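Local atomic coordinates of beta-galactosidase (Trichoderma reesei, PDB entry 3OGV), a protein that probably hydrolyses terminal non-reducing beta-D-galactose residues of beta-D-galactosides, as a member of glycosyl hydrolase family 35. Residues E46-R51 with I119-S124; G337-Y342 with G936-F941. All blocks are in the same frame, centred on the assembly; numbering follows the deposited sequence.

Contact 1 of 2, residues E46-R51 with I119-S124; sequences EVHPFR and INAEVS. With PTQ (2-phenylethyl 1-thio-beta-D-galactopyranoside), chain E.
Arg51 sends CG to the side opposite its carbonyl carbon (chi1 -82°) and then runs extended from CG to NE, a path that delivers its guanidinium end-on to the carbonyl oxygen of Ala121; Phe50 instead holds CG between its backbone N and carbonyl carbon (chi1 58°), which turns its ring toward Ile119 and Val123. Both NH1 and NH2 of Arg51 donate to Ala121 O, each at 2.9 Å, within the guanidinium plane and in the carbonyl plane as well. The same NH1 gives a second bond to His48 ND1 (2.9 Å), while His48 NE2, on the far side of the imidazole, donates to the anti lone pair of Glu46 OE2 at 2.8 Å. Glu46 is itself held by Arg114, Ser74 and Asn320. Over one face of the guanidinium lies Val123 CG1, which also meets Phe50 CE1 at 3.7 Å, and Phe50 CZ and Ile119 CD1 meet from opposite directions. The carbonyl so gripped belongs to a type I' turn, Asn120 to Val123, that follows strand 110-116 of the TIM barrel and binds the galactoside: Ala121 N donates to O3 of the ligand (2.9 Å), Asn120 ND2 to O4 (2.8 Å), and Glu122 OE2 accepts from O4 (2.7 Å), its OE1 being hydrogen-bonded to Tyr342 OH. An alanine in place of Arg51 removes both donors to Ala121 O and the one to His48 ND1, and the turn and imidazole would probably be held less firmly. A second-shell cation thus probably helps position a first-shell loop: the chain of bonds from Glu46 through His48 and Arg51 ends on Ala121, whose own N-H meets O3 and whose neighbours Asn120 and Glu122 meet O4, and the positive charge probably polarises the Ala121 carbonyl.

Contact 2 of 2, residues G337-Y342 with G936-F941; sequences GGYTSY and GPQTEF. With NAG (2-acetamido-2-deoxy-beta-D-glucopyranose), chain C; GLC (alpha-D-glucopyranose), chain B.
The loop after strand 318-321 of the TIM barrel meets here the turn that leads into strand 940-943 of a C-terminal all-beta domain, a junction between two domains far apart in sequence. Pro937, preceded by a cis peptide bond, lays CD over one face of the Tyr339 ring, 3.8 Å from the centroid and 22° off the normal, a CH-pi contact; its CG lies beside the phenol OH, which is bonded to Asp285. Gln938 comes to the edge of the same ring. With CG anti to the backbone N (chi1 -173°) and the chain extended beyond it, the amide crosses to the barrel loop, where OE1 accepts from Ser341 N at 3.1 Å, the donor tilted from the carbonyl plane. A water donates to OE1 (2.8 Å) and accepts from Thr340 N. On the other end of the amide, NE2 donates to Glu940 O at 2.9 Å, nearly straight at 167°, while CG rests over a face of Phe941, whose edge faces Thr340 OG1, itself hydrogen-bonded to Lys930 N. Because NE2 is tied within its own domain, the amide's rotation is probably fixed, presenting OE1 as the acceptor for the barrel loop.

Contact 1 and contact 2 lie in series along the chain, their centres 15 Å apart, and they meet through Tyr342, the last residue of 337-342. Its OH stands 2.6 Å from Glu122 OE1, a probable hydrogen bond, and that same carboxylate oxygen accepts from O5 of the bound galactoside, the hydroxyl carried by C6. The ring of Tyr342 also forms a cation-pi pair with Arg51, with CE2 3.3 Å from Arg51 NH1. Residues 337-342 therefore face two ways, toward the galactose pocket through Tyr342 and toward the all-beta domain through Tyr339 to Ser341. Tyr339 itself remains about 10 Å from Glu122, side chain to side chain, so the interdomain packing itself stays away from the sugar.

Contact 1 of 2, residues E46-R51 with I119-S124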
loop_
_atom_site.group_PDB
_atom_site.type_symbol
_atom_site.label_atom_id
_atom_site.label_comp_id
_atom_site.label_asym_id
_atom_site.label_seq_id
_atom_site.Cartn_x
_atom_site.Cartn_y
_atom_site.Cartn_z
ATOM N N GLU A 46 -4.990 4.117 -1.365
ATOM C CA GLU A 46 -3.599 4.586 -1.272
ATOM C C GLU A 46 -2.696 3.652 -2.110
ATOM O O GLU A 46 -2.753 2.396 -1.907
ATOM C CB GLU A 46 -3.205 4.534 0.226
ATOM C CG GLU A 46 -1.818 5.146 0.377
ATOM C CD GLU A 46 -1.882 6.648 0.671
ATOM O OE1 GLU A 46 -2.978 7.268 0.775
ATOM O OE2 GLU A 46 -0.774 7.241 0.908
ATOM N N VAL A 47 -1.775 4.245 -2.862
ATOM C CA VAL A 47 -0.752 3.562 -3.680
ATOM C C VAL A 47 0.522 4.412 -3.579
ATOM O O VAL A 47 0.424 5.663 -3.737
ATOM C CB VAL A 47 -1.136 3.491 -5.139
ATOM C CG1 VAL A 47 -0.089 2.910 -6.044
ATOM C CG2 VAL A 47 -2.487 2.719 -5.302
ATOM N N HIS A 48 1.677 3.805 -3.367
ATOM C CA HIS A 48 2.956 4.565 -3.248
ATOM C C HIS A 48 3.818 4.282 -4.492
ATOM O O HIS A 48 4.367 3.171 -4.567
ATOM C CB HIS A 48 3.650 4.240 -1.949
ATOM C CG HIS A 48 2.888 4.633 -0.753
ATOM N ND1 HIS A 48 3.137 4.187 0.485
ATOM C CD2 HIS A 48 1.793 5.471 -0.665
ATOM C CE1 HIS A 48 2.253 4.712 1.350
ATOM N NE2 HIS A 48 1.424 5.491 0.642
ATOM N N PRO A 49 4.008 5.239 -5.363
ATOM C CA PRO A 49 4.688 4.900 -6.628
ATOM C C PRO A 49 6.120 4.442 -6.395
ATOM O O PRO A 49 6.617 3.574 -7.128
ATOM C CB PRO A 49 4.658 6.232 -7.434
ATOM C CG PRO A 49 4.297 7.293 -6.419
ATOM C CD PRO A 49 3.406 6.606 -5.333
ATOM N N PHE A 50 6.763 4.884 -5.320
ATOM C CA PHE A 50 8.162 4.515 -5.066
ATOM C C PHE A 50 8.258 3.075 -4.640
ATOM O O PHE A 50 9.399 2.563 -4.588
ATOM C CB PHE A 50 8.819 5.540 -4.069
ATOM C CG PHE A 50 8.079 5.628 -2.764
ATOM C CD1 PHE A 50 8.260 4.735 -1.759
ATOM C CD2 PHE A 50 7.145 6.705 -2.574
ATOM C CE1 PHE A 50 7.569 4.816 -0.515
ATOM C CE2 PHE A 50 6.430 6.789 -1.374
ATOM C CZ PHE A 50 6.610 5.871 -0.369
ATOM N N ARG A 51 7.152 2.421 -4.194
ATOM C CA ARG A 51 7.167 1.036 -3.757
ATOM C C ARG A 51 6.913 0.071 -4.992
ATOM O O ARG A 51 6.856 -1.146 -4.705
ATOM C CB ARG A 51 6.146 0.831 -2.621
ATOM C CG ARG A 51 6.759 1.264 -1.320
ATOM C CD ARG A 51 5.772 1.370 -0.141
ATOM N NE ARG A 51 6.413 1.279 1.162
ATOM C CZ ARG A 51 6.074 1.949 2.257
ATOM N NH1 ARG A 51 5.205 2.994 2.209
ATOM N NH2 ARG A 51 6.686 1.625 3.387
ATOM N N ILE A 119 6.457 12.126 5.598
ATOM C CA ILE A 119 5.308 11.276 5.188
ATOM C C ILE A 119 5.070 10.135 6.168
ATOM O O ILE A 119 3.972 9.541 6.149
ATOM C CB ILE A 119 5.443 10.669 3.769
ATOM C CG1 ILE A 119 6.736 9.806 3.647
ATOM C CG2 ILE A 119 5.412 11.807 2.789
ATOM C CD1 ILE A 119 6.823 8.935 2.349
ATOM N N ASN A 120 6.018 9.794 7.101
ATOM C CA ASN A 120 5.880 8.662 8.015
ATOM C C ASN A 120 5.938 7.341 7.167
ATOM O O ASN A 120 7.012 6.972 6.661
ATOM C CB ASN A 120 4.670 8.760 8.967
ATOM C CG ASN A 120 4.873 8.019 10.215
ATOM O OD1 ASN A 120 5.851 8.303 10.986
ATOM N ND2 ASN A 120 4.038 7.027 10.570
ATOM N N ALA A 121 4.744 6.691 6.902
ATOM C CA ALA A 121 4.600 5.710 5.771
ATOM C C ALA A 121 5.377 4.418 6.022
ATOM O O ALA A 121 5.483 3.618 5.053
ATOM C CB ALA A 121 4.987 6.344 4.427
ATOM N N GLU A 122 5.946 4.196 7.196
ATOM C CA GLU A 122 6.809 3.046 7.457
ATOM C C GLU A 122 8.004 3.068 6.501
ATOM O O GLU A 122 8.534 1.962 6.169
ATOM C CB GLU A 122 6.021 1.711 7.500
ATOM C CG GLU A 122 5.128 1.612 8.714
ATOM C CD GLU A 122 3.869 2.451 8.636
ATOM O OE1 GLU A 122 3.070 2.268 7.711
ATOM O OE2 GLU A 122 3.631 3.279 9.550
ATOM N N VAL A 123 8.471 4.216 6.060
ATOM C CA VAL A 123 9.660 4.335 5.214
ATOM C C VAL A 123 10.836 4.837 6.117
ATOM O O VAL A 123 10.637 5.433 7.147
ATOM C CB VAL A 123 9.544 5.177 3.976
ATOM C CG1 VAL A 123 8.349 4.681 3.052
ATOM C CG2 VAL A 123 9.388 6.685 4.277
ATOM N N SER A 124 12.027 4.556 5.627
ATOM C CA SER A 124 13.264 5.013 6.377
ATOM C C SER A 124 13.188 6.555 6.523
ATOM O O SER A 124 12.912 7.275 5.576
ATOM C CB SER A 124 14.447 4.710 5.479
ATOM O OG SER A 124 15.658 4.991 6.246
HETATM C C1 PTQ E . -0.562 7.052 9.689
HETATM O O1 PTQ E . -0.174 5.716 10.098
HETATM S S1 PTQ E . -0.709 8.019 11.250
HETATM C C2 PTQ E . 0.417 7.722 8.786
HETATM O O2 PTQ E . -0.031 8.968 8.333
HETATM C C3 PTQ E . 0.857 6.844 7.612
HETATM O O3 PTQ E . 1.950 7.419 6.960
HETATM C C4 PTQ E . 1.138 5.429 8.078
HETATM O O4 PTQ E . 2.368 5.515 8.867
HETATM C C5 PTQ E . 0.057 4.823 8.901
HETATM O O5 PTQ E . 0.518 2.543 8.511
HETATM C C6 PTQ E . 0.241 3.514 9.595
HETATM C C7 PTQ E . -2.024 7.115 12.104
HETATM C C8 PTQ E . -2.170 7.505 13.552
HETATM C C9 PTQ E . -3.216 6.718 14.233
HETATM C C10 PTQ E . -2.886 5.517 14.851
HETATM C C11 PTQ E . -3.926 4.764 15.436
HETATM C C12 PTQ E . -5.258 5.232 15.373
HETATM C C13 PTQ E . -5.530 6.408 14.718
HETATM C C14 PTQ E . -4.559 7.106 14.122
#

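Contact 2 of 2, residues G337-Y342 with G936-F941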
loop_
_atom_site.group_PDB
_atom_site.type_symbol
_atom_site.label_atom_id
_atom_site.label_comp_id
_atom_site.label_asym_id
_atom_site.label_seq_id
_atom_site.Cartn_x
_atom_site.Cartn_y
_atom_site.Cartn_z
ATOM N N GLY A 337 11.090 -0.512 11.805
ATOM C CA GLY A 337 9.943 -1.158 12.385
ATOM C C GLY A 337 9.095 -2.013 11.464
ATOM O O GLY A 337 8.002 -2.441 11.866
ATOM N N GLY A 338 9.599 -2.244 10.250
ATOM C CA GLY A 338 9.040 -3.152 9.264
ATOM C C GLY A 338 10.137 -3.872 8.560
ATOM O O GLY A 338 11.366 -3.656 8.836
ATOM N N TYR A 339 9.793 -4.748 7.645
ATOM C CA TYR A 339 10.742 -5.594 6.892
ATOM C C TYR A 339 10.542 -5.383 5.419
ATOM O O TYR A 339 10.089 -4.283 5.009
ATOM C CB TYR A 339 10.721 -7.065 7.377
ATOM C CG TYR A 339 9.299 -7.653 7.403
ATOM C CD1 TYR A 339 8.523 -7.552 8.589
ATOM C CD2 TYR A 339 8.769 -8.307 6.306
ATOM C CE1 TYR A 339 7.181 -8.091 8.680
ATOM C CE2 TYR A 339 7.466 -8.855 6.374
ATOM C CZ TYR A 339 6.749 -8.747 7.525
ATOM O OH TYR A 339 5.464 -9.305 7.599
ATOM N N THR A 340 10.989 -6.282 4.537
ATOM C CA THR A 340 10.974 -5.969 3.117
ATOM C C THR A 340 9.526 -5.818 2.538
ATOM O O THR A 340 9.266 -4.831 1.834
ATOM C CB THR A 340 11.716 -6.996 2.216
ATOM O OG1 THR A 340 13.022 -7.201 2.836
ATOM C CG2 THR A 340 11.871 -6.492 0.794
ATOM N N SER A 341 8.641 -6.747 2.905
ATOM C CA SER A 341 7.285 -6.659 2.299
ATOM C C SER A 341 6.566 -5.434 2.864
ATOM O O SER A 341 6.604 -5.155 4.048
ATOM C CB SER A 341 6.614 -7.930 2.750
ATOM O OG SER A 341 5.254 -7.937 2.198
ATOM N N TYR A 342 5.754 -4.840 1.982
ATOM C CA TYR A 342 4.739 -3.849 2.486
ATOM C C TYR A 342 3.347 -4.318 1.922
ATOM O O TYR A 342 2.523 -3.511 1.530
ATOM C CB TYR A 342 5.059 -2.395 2.045
ATOM C CG TYR A 342 4.363 -1.370 2.921
ATOM C CD1 TYR A 342 4.531 -1.347 4.267
ATOM C CD2 TYR A 342 3.541 -0.387 2.299
ATOM C CE1 TYR A 342 3.956 -0.305 5.096
ATOM C CE2 TYR A 342 2.986 0.653 3.087
ATOM C CZ TYR A 342 3.177 0.643 4.423
ATOM O OH TYR A 342 2.662 1.704 5.179
ATOM N N GLY A 936 12.821 -13.222 11.407
ATOM C CA GLY A 936 11.628 -13.413 10.577
ATOM C C GLY A 936 10.771 -12.145 10.546
ATOM O O GLY A 936 11.208 -11.054 10.926
ATOM N N PRO A 937 9.533 -12.242 9.955
ATOM C CA PRO A 937 8.841 -13.477 9.609
ATOM C C PRO A 937 8.971 -13.779 8.105
ATOM O O PRO A 937 8.406 -14.833 7.673
ATOM C CB PRO A 937 7.404 -13.140 9.914
ATOM C CG PRO A 937 7.287 -11.621 9.521
ATOM C CD PRO A 937 8.670 -11.053 9.879
ATOM N N GLN A 938 9.581 -12.928 7.296
ATOM C CA GLN A 938 9.448 -13.108 5.849
ATOM C C GLN A 938 10.327 -14.249 5.347
ATOM O O GLN A 938 11.588 -14.221 5.501
ATOM C CB GLN A 938 9.755 -11.785 5.111
ATOM C CG GLN A 938 9.447 -11.888 3.608
ATOM C CD GLN A 938 9.419 -10.563 2.903
ATOM O OE1 GLN A 938 9.865 -9.537 3.512
ATOM N NE2 GLN A 938 8.952 -10.517 1.648
ATOM N N THR A 939 9.713 -15.170 4.616
ATOM C CA THR A 939 10.446 -16.202 3.864
ATOM C C THR A 939 10.264 -16.157 2.404
ATOM O O THR A 939 11.057 -16.694 1.627
ATOM C CB THR A 939 10.087 -17.644 4.360
ATOM O OG1 THR A 939 8.647 -17.731 4.288
ATOM C CG2 THR A 939 10.554 -17.908 5.826
ATOM N N GLU A 940 9.187 -15.511 1.904
ATOM C CA GLU A 940 8.873 -15.448 0.533
ATOM C C GLU A 940 8.964 -14.038 -0.038
ATOM O O GLU A 940 8.299 -13.131 0.572
ATOM C CB GLU A 940 7.380 -15.949 0.306
ATOM C CG GLU A 940 6.966 -15.878 -1.202
ATOM C CD GLU A 940 5.710 -16.647 -1.493
ATOM O OE1 GLU A 940 5.223 -17.372 -0.601
ATOM O OE2 GLU A 940 5.363 -16.613 -2.680
ATOM N N PHE A 941 9.762 -13.761 -1.059
ATOM C CA PHE A 941 10.088 -12.428 -1.550
ATOM C C PHE A 941 9.662 -12.273 -2.963
ATOM O O PHE A 941 10.292 -12.716 -3.905
ATOM C CB PHE A 941 11.671 -12.288 -1.425
ATOM C CG PHE A 941 12.150 -12.250 -0.006
ATOM C CD1 PHE A 941 12.374 -13.403 0.719
ATOM C CD2 PHE A 941 12.274 -10.990 0.663
ATOM C CE1 PHE A 941 12.789 -13.366 2.064
ATOM C CE2 PHE A 941 12.646 -10.937 1.955
ATOM C CZ PHE A 941 12.941 -12.092 2.672
HETATM C C1 NAG C . 12.713 -19.306 11.567
HETATM C C2 NAG C . 12.124 -17.860 11.713
HETATM C C3 NAG C . 12.507 -17.348 13.102
HETATM C C4 NAG C . 11.999 -18.249 14.223
HETATM C C5 NAG C . 12.547 -19.711 13.929
HETATM C C6 NAG C . 12.086 -20.740 14.956
HETATM C C7 NAG C . 11.970 -16.638 9.597
HETATM C C8 NAG C . 12.722 -16.009 8.511
HETATM N N2 NAG C . 12.654 -17.062 10.667
HETATM O O3 NAG C . 11.876 -16.089 13.258
HETATM O O4 NAG C . 12.629 -17.835 15.454
HETATM O O5 NAG C . 12.205 -20.088 12.569
HETATM O O6 NAG C . 10.698 -20.740 14.886
HETATM O O7 NAG C . 10.706 -16.736 9.617
HETATM C C1 GLC B . 5.870 -2.457 16.085
HETATM C C2 GLC B . 6.436 -1.447 15.097
HETATM C C3 GLC B . 6.656 -0.086 15.721
HETATM C C4 GLC B . 5.319 0.387 16.234
HETATM C C5 GLC B . 4.802 -0.621 17.274
HETATM C C6 GLC B . 3.475 -0.233 17.922
HETATM O O2 GLC B . 7.628 -1.985 14.583
HETATM O O3 GLC B . 7.127 0.806 14.698
HETATM O O4 GLC B . 5.514 1.642 16.909
HETATM O O5 GLC B . 4.705 -1.844 16.626
HETATM O O6 GLC B . 2.497 -0.198 16.891
HETATM O O HOH W 1 12.024 -9.198 5.313
#